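Local coordinates for PAC2 family protein (Mycobacterium tuberculosis, PDB 2WAM) that is of unknown function but belongs to the PAC2 family and represents a duplicated gene family in actinobacteria, at residues L257-A262 with L269-L274; R189-T194 with Y250-Q255. All blocks are in the same frame, centred on the assembly; numbering follows the deposited sequence.

In the fold
Helix 251-265 is the element common to both contacts. Contact 2 meets its first turn, where the chain running into the edge strand 193-197 of the mixed sheet comes up against it; contact 1 uses the next turns and joins them to the connection that leads into helix 272-289. Along the chain contact 2 is complete before contact 1 begins, and their centres lie about 11 Å apart. They also touch directly: L274 packs on Q255, and M193 reaches L257 and Q260. The helix thus touches the approach to the edge strand at one contact and the lead-in to helix 272-289 at the other. Neither contact is touched by another chain of the six-chain assembly, so both belong to the fold of the single subunit.

Contact 1. Residues L257-A262 with L269-L274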
# COMPACT_ATOMS: atom_id res chain seq x y z
N LEU A 257 -23.10 -35.51 1.97
CA LEU A 257 -22.96 -34.09 2.29
C LEU A 257 -23.93 -33.25 1.47
O LEU A 257 -24.70 -32.47 2.03
CB LEU A 257 -21.53 -33.62 2.06
CG LEU A 257 -20.50 -34.02 3.13
CD1 LEU A 257 -19.07 -33.66 2.71
CD2 LEU A 257 -20.85 -33.36 4.42
N LEU A 258 -23.91 -33.40 0.15
CA LEU A 258 -24.75 -32.59 -0.71
C LEU A 258 -26.25 -32.81 -0.48
O LEU A 258 -27.05 -31.88 -0.58
CB LEU A 258 -24.39 -32.78 -2.19
CG LEU A 258 -23.02 -32.23 -2.63
CD1 LEU A 258 -22.95 -32.14 -4.15
CD2 LEU A 258 -22.71 -30.89 -2.00
N GLU A 259 -26.64 -34.04 -0.17
CA GLU A 259 -28.04 -34.33 0.10
C GLU A 259 -28.47 -33.52 1.31
O GLU A 259 -29.61 -33.06 1.40
CB GLU A 259 -28.26 -35.82 0.32
CG GLU A 259 -28.31 -36.61 -0.97
CD GLU A 259 -28.33 -38.11 -0.75
OE1 GLU A 259 -27.84 -38.56 0.29
OE2 GLU A 259 -28.84 -38.83 -1.64
N GLN A 260 -27.53 -33.34 2.23
CA GLN A 260 -27.78 -32.58 3.44
C GLN A 260 -27.88 -31.08 3.17
O GLN A 260 -28.79 -30.42 3.67
CB GLN A 260 -26.69 -32.89 4.47
CG GLN A 260 -27.05 -32.51 5.88
CD GLN A 260 -28.40 -33.05 6.29
OE1 GLN A 260 -29.29 -32.29 6.69
NE2 GLN A 260 -28.58 -34.37 6.16
N VAL A 261 -26.94 -30.54 2.38
CA VAL A 261 -27.01 -29.15 1.94
C VAL A 261 -28.36 -28.89 1.30
O VAL A 261 -28.97 -27.86 1.54
CB VAL A 261 -25.91 -28.81 0.89
CG1 VAL A 261 -26.05 -27.37 0.39
CG2 VAL A 261 -24.54 -29.05 1.44
N ALA A 262 -28.83 -29.84 0.50
CA ALA A 262 -30.11 -29.69 -0.18
C ALA A 262 -31.29 -29.53 0.79
O ALA A 262 -32.09 -28.61 0.62
CB ALA A 262 -30.36 -30.84 -1.15
N LEU A 269 -30.68 -30.08 -5.85
CA LEU A 269 -29.36 -30.36 -6.39
C LEU A 269 -29.39 -31.63 -7.23
O LEU A 269 -29.83 -32.68 -6.75
CB LEU A 269 -28.34 -30.44 -5.25
CG LEU A 269 -28.23 -29.21 -4.34
CD1 LEU A 269 -27.26 -29.42 -3.17
CD2 LEU A 269 -27.83 -27.98 -5.15
N PRO A 270 -28.94 -31.54 -8.50
CA PRO A 270 -28.96 -32.70 -9.41
C PRO A 270 -27.80 -33.64 -9.12
O PRO A 270 -26.69 -33.40 -9.59
CB PRO A 270 -28.78 -32.08 -10.80
CG PRO A 270 -28.08 -30.78 -10.55
CD PRO A 270 -28.47 -30.31 -9.17
N LEU A 271 -28.06 -34.71 -8.38
CA LEU A 271 -27.00 -35.54 -7.84
C LEU A 271 -26.81 -36.85 -8.58
O LEU A 271 -25.95 -37.64 -8.21
CB LEU A 271 -27.26 -35.83 -6.35
CG LEU A 271 -27.28 -34.60 -5.43
CD1 LEU A 271 -27.23 -35.02 -3.98
CD2 LEU A 271 -26.12 -33.66 -5.77
N ALA A 272 -27.60 -37.07 -9.63
CA ALA A 272 -27.62 -38.35 -10.34
C ALA A 272 -26.24 -38.88 -10.74
O ALA A 272 -25.90 -40.03 -10.46
CB ALA A 272 -28.55 -38.29 -11.56
N VAL A 273 -25.45 -38.04 -11.39
CA VAL A 273 -24.15 -38.46 -11.90
C VAL A 273 -23.18 -38.81 -10.75
O VAL A 273 -22.37 -39.72 -10.85
CB VAL A 273 -23.56 -37.39 -12.86
CG1 VAL A 273 -22.12 -37.71 -13.23
CG2 VAL A 273 -24.44 -37.27 -14.10
N LEU A 274 -23.30 -38.08 -9.66
CA LEU A 274 -22.45 -38.31 -8.50
C LEU A 274 -22.85 -39.61 -7.80
O LEU A 274 -22.01 -40.34 -7.29
CB LEU A 274 -22.56 -37.12 -7.55
CG LEU A 274 -21.86 -37.18 -6.19
CD1 LEU A 274 -20.36 -37.13 -6.38
CD2 LEU A 274 -22.35 -36.04 -5.31
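The helical turns 257-262 and the connection 269-274, which becomes helical at A272, come closest at A262 and L269, whose CA atoms are 6.3 Å apart. From there the second segment runs on past L258 and E259. L269 brings its CD1 methyl obliquely to the carbonyl oxygen of L258, with 3.6 Å between L269 CD1 and L258 O, and also against the methyl of A262, with 4.0 Å between L269 CD1 and A262 CB. V261 reaches the same L269 methyl more loosely through CG1. That carbonyl oxygen is already engaged inside the helix, accepting the backbone N-H of A262, and its neighbour across the contact is purely apolar.

Further along, L271 spreads its branches over two residues: L271 CD2 goes to L258 CD1 at 3.9 Å, whereas L271 CD1 lies against the aliphatic part of E259, 3.6 Å from E259 CG. The contact joins two successive helices of the chain, 251-265 and 272-289, and helix 81-92 packs alongside, A85 and L89 on L258, H88 on L271 and L274. With CG anti to the backbone N (chi1 174°), the L274 side chain extends from the start of its helix so that its CD2 methyl meets L258 CD1 at 4.1 Å, the two side chains crossing at about a right angle. Of the E259 side chain it is CG that meets L271; the carboxylate turns to Q255 on the preceding turn of its own helix, where OE2 is hydrogen-bonded to Q255 NE2.

Contact 2. Residues R189-T194 with Y250-Q255; sequences RPITMT and YPAAAQ
I191 reaches across to the first turn of helix 251-265 with the end of its longer branch, and the CD1 methyl makes every close approach between the two segments. It lies 3.6 Å from A252 O, and the methyl group of the same residue is almost as near, with 3.8 Å between I191 CD1 and A252 CB. The backbone N of A253 follows at 3.9 Å from I191 CD1, so the methyl rests against the A252-A253 peptide as well as the alanine side chain. The conformation of I191 gives it this span: CG1 is anti to the carbonyl carbon (chi1 -73°), and the branch then continues fully extended (chi2 176°), carrying CD1 out to the helix.

Y250, near the start of the helix, adds a looser contact, its CE2 standing 4.3 Å from I191 CD1, which approaches the ring obliquely. Within its own segment the ring has A252 CB 3.6 Å above one face, displaced toward the rim, so the alanine methyl touches both the aromatic ring and the isoleucine. The phenol reaches beyond the contact, its OH hydrogen-bonded to Q282 of helix 272-289. I191 also packs on V239 of strand 234-242 and A256 of the helix, placing the contact where the approach to edge strand 193-197 meets the helix lying against the sheet.

Between the segments the chemistry is wholly van der Waals, one isoleucine methyl set against the A252 methyl, the A252-A253 peptide and, more loosely, the Y250 ring; with polar bonds such as that of Y250 OH to Q282 made elsewhere, this small apolar contact is consistent with a nonspecific, non-directional interaction.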
# COMPACT_ATOMS: atom_id res chain seq x y z
N ARG A 189 -22.52 -49.85 5.86
CA ARG A 189 -23.61 -49.37 6.68
C ARG A 189 -23.91 -47.92 6.37
O ARG A 189 -23.05 -47.20 5.87
CB ARG A 189 -23.26 -49.52 8.15
CG ARG A 189 -23.04 -50.96 8.56
CD ARG A 189 -24.32 -51.76 8.47
NE ARG A 189 -24.15 -53.07 9.10
CZ ARG A 189 -23.82 -54.18 8.46
NH1 ARG A 189 -23.62 -54.17 7.15
NH2 ARG A 189 -23.69 -55.31 9.13
N PRO A 190 -25.14 -47.47 6.67
CA PRO A 190 -25.55 -46.10 6.36
C PRO A 190 -24.52 -45.06 6.80
O PRO A 190 -23.93 -45.16 7.87
CB PRO A 190 -26.84 -45.94 7.17
CG PRO A 190 -27.38 -47.31 7.27
CD PRO A 190 -26.19 -48.21 7.38
N ILE A 191 -24.30 -44.07 5.94
CA ILE A 191 -23.33 -43.03 6.23
C ILE A 191 -23.85 -42.12 7.32
O ILE A 191 -24.95 -41.58 7.21
CB ILE A 191 -23.02 -42.21 4.98
CG1 ILE A 191 -22.15 -43.03 4.02
CG2 ILE A 191 -22.33 -40.89 5.36
CD1 ILE A 191 -21.87 -42.31 2.71
N THR A 192 -23.07 -41.95 8.38
CA THR A 192 -23.47 -41.10 9.49
C THR A 192 -22.73 -39.79 9.42
O THR A 192 -21.83 -39.61 8.60
CB THR A 192 -23.25 -41.78 10.86
OG1 THR A 192 -21.91 -42.29 10.94
CG2 THR A 192 -24.23 -42.93 11.05
N MET A 193 -23.10 -38.87 10.30
CA MET A 193 -22.70 -37.49 10.13
C MET A 193 -22.86 -36.74 11.44
O MET A 193 -23.83 -36.95 12.16
CB MET A 193 -23.60 -36.88 9.08
CG MET A 193 -23.22 -35.53 8.58
SD MET A 193 -24.20 -35.23 7.11
CE MET A 193 -23.19 -36.08 5.90
N THR A 194 -21.90 -35.88 11.78
CA THR A 194 -22.07 -35.04 12.96
C THR A 194 -22.39 -33.57 12.61
O THR A 194 -21.58 -32.86 12.02
CB THR A 194 -20.92 -35.16 14.00
OG1 THR A 194 -19.81 -34.35 13.63
CG2 THR A 194 -20.47 -36.59 14.14
N TYR A 250 -14.21 -41.31 -2.39
CA TYR A 250 -15.42 -41.98 -1.94
C TYR A 250 -16.63 -41.09 -2.15
O TYR A 250 -17.10 -40.44 -1.22
CB TYR A 250 -15.28 -42.40 -0.47
CG TYR A 250 -16.31 -43.43 -0.02
CD1 TYR A 250 -16.39 -44.67 -0.64
CD2 TYR A 250 -17.19 -43.15 1.01
CE1 TYR A 250 -17.33 -45.60 -0.24
CE2 TYR A 250 -18.13 -44.07 1.41
CZ TYR A 250 -18.20 -45.29 0.79
OH TYR A 250 -19.14 -46.21 1.20
N PRO A 251 -17.13 -41.05 -3.39
CA PRO A 251 -18.23 -40.16 -3.81
C PRO A 251 -19.50 -40.27 -2.94
O PRO A 251 -20.24 -39.30 -2.81
CB PRO A 251 -18.53 -40.61 -5.25
CG PRO A 251 -17.26 -41.26 -5.71
CD PRO A 251 -16.63 -41.89 -4.50
N ALA A 252 -19.73 -41.44 -2.36
CA ALA A 252 -20.86 -41.64 -1.46
C ALA A 252 -20.88 -40.58 -0.37
O ALA A 252 -21.93 -40.04 -0.04
CB ALA A 252 -20.82 -43.03 -0.85
N ALA A 253 -19.71 -40.31 0.19
CA ALA A 253 -19.60 -39.35 1.28
C ALA A 253 -19.88 -37.92 0.81
O ALA A 253 -20.47 -37.12 1.54
CB ALA A 253 -18.26 -39.47 1.96
N ALA A 254 -19.48 -37.61 -0.43
CA ALA A 254 -19.81 -36.32 -1.05
C ALA A 254 -21.31 -36.22 -1.31
O ALA A 254 -21.94 -35.20 -1.04
CB ALA A 254 -19.02 -36.13 -2.34
N GLN A 255 -21.89 -37.29 -1.84
CA GLN A 255 -23.33 -37.31 -2.04
C GLN A 255 -24.10 -37.09 -0.73
O GLN A 255 -25.04 -36.29 -0.68
CB GLN A 255 -23.75 -38.61 -2.72
CG GLN A 255 -25.24 -38.72 -2.90
CD GLN A 255 -25.65 -40.09 -3.38
OE1 GLN A 255 -24.82 -40.89 -3.83
NE2 GLN A 255 -26.93 -40.38 -3.30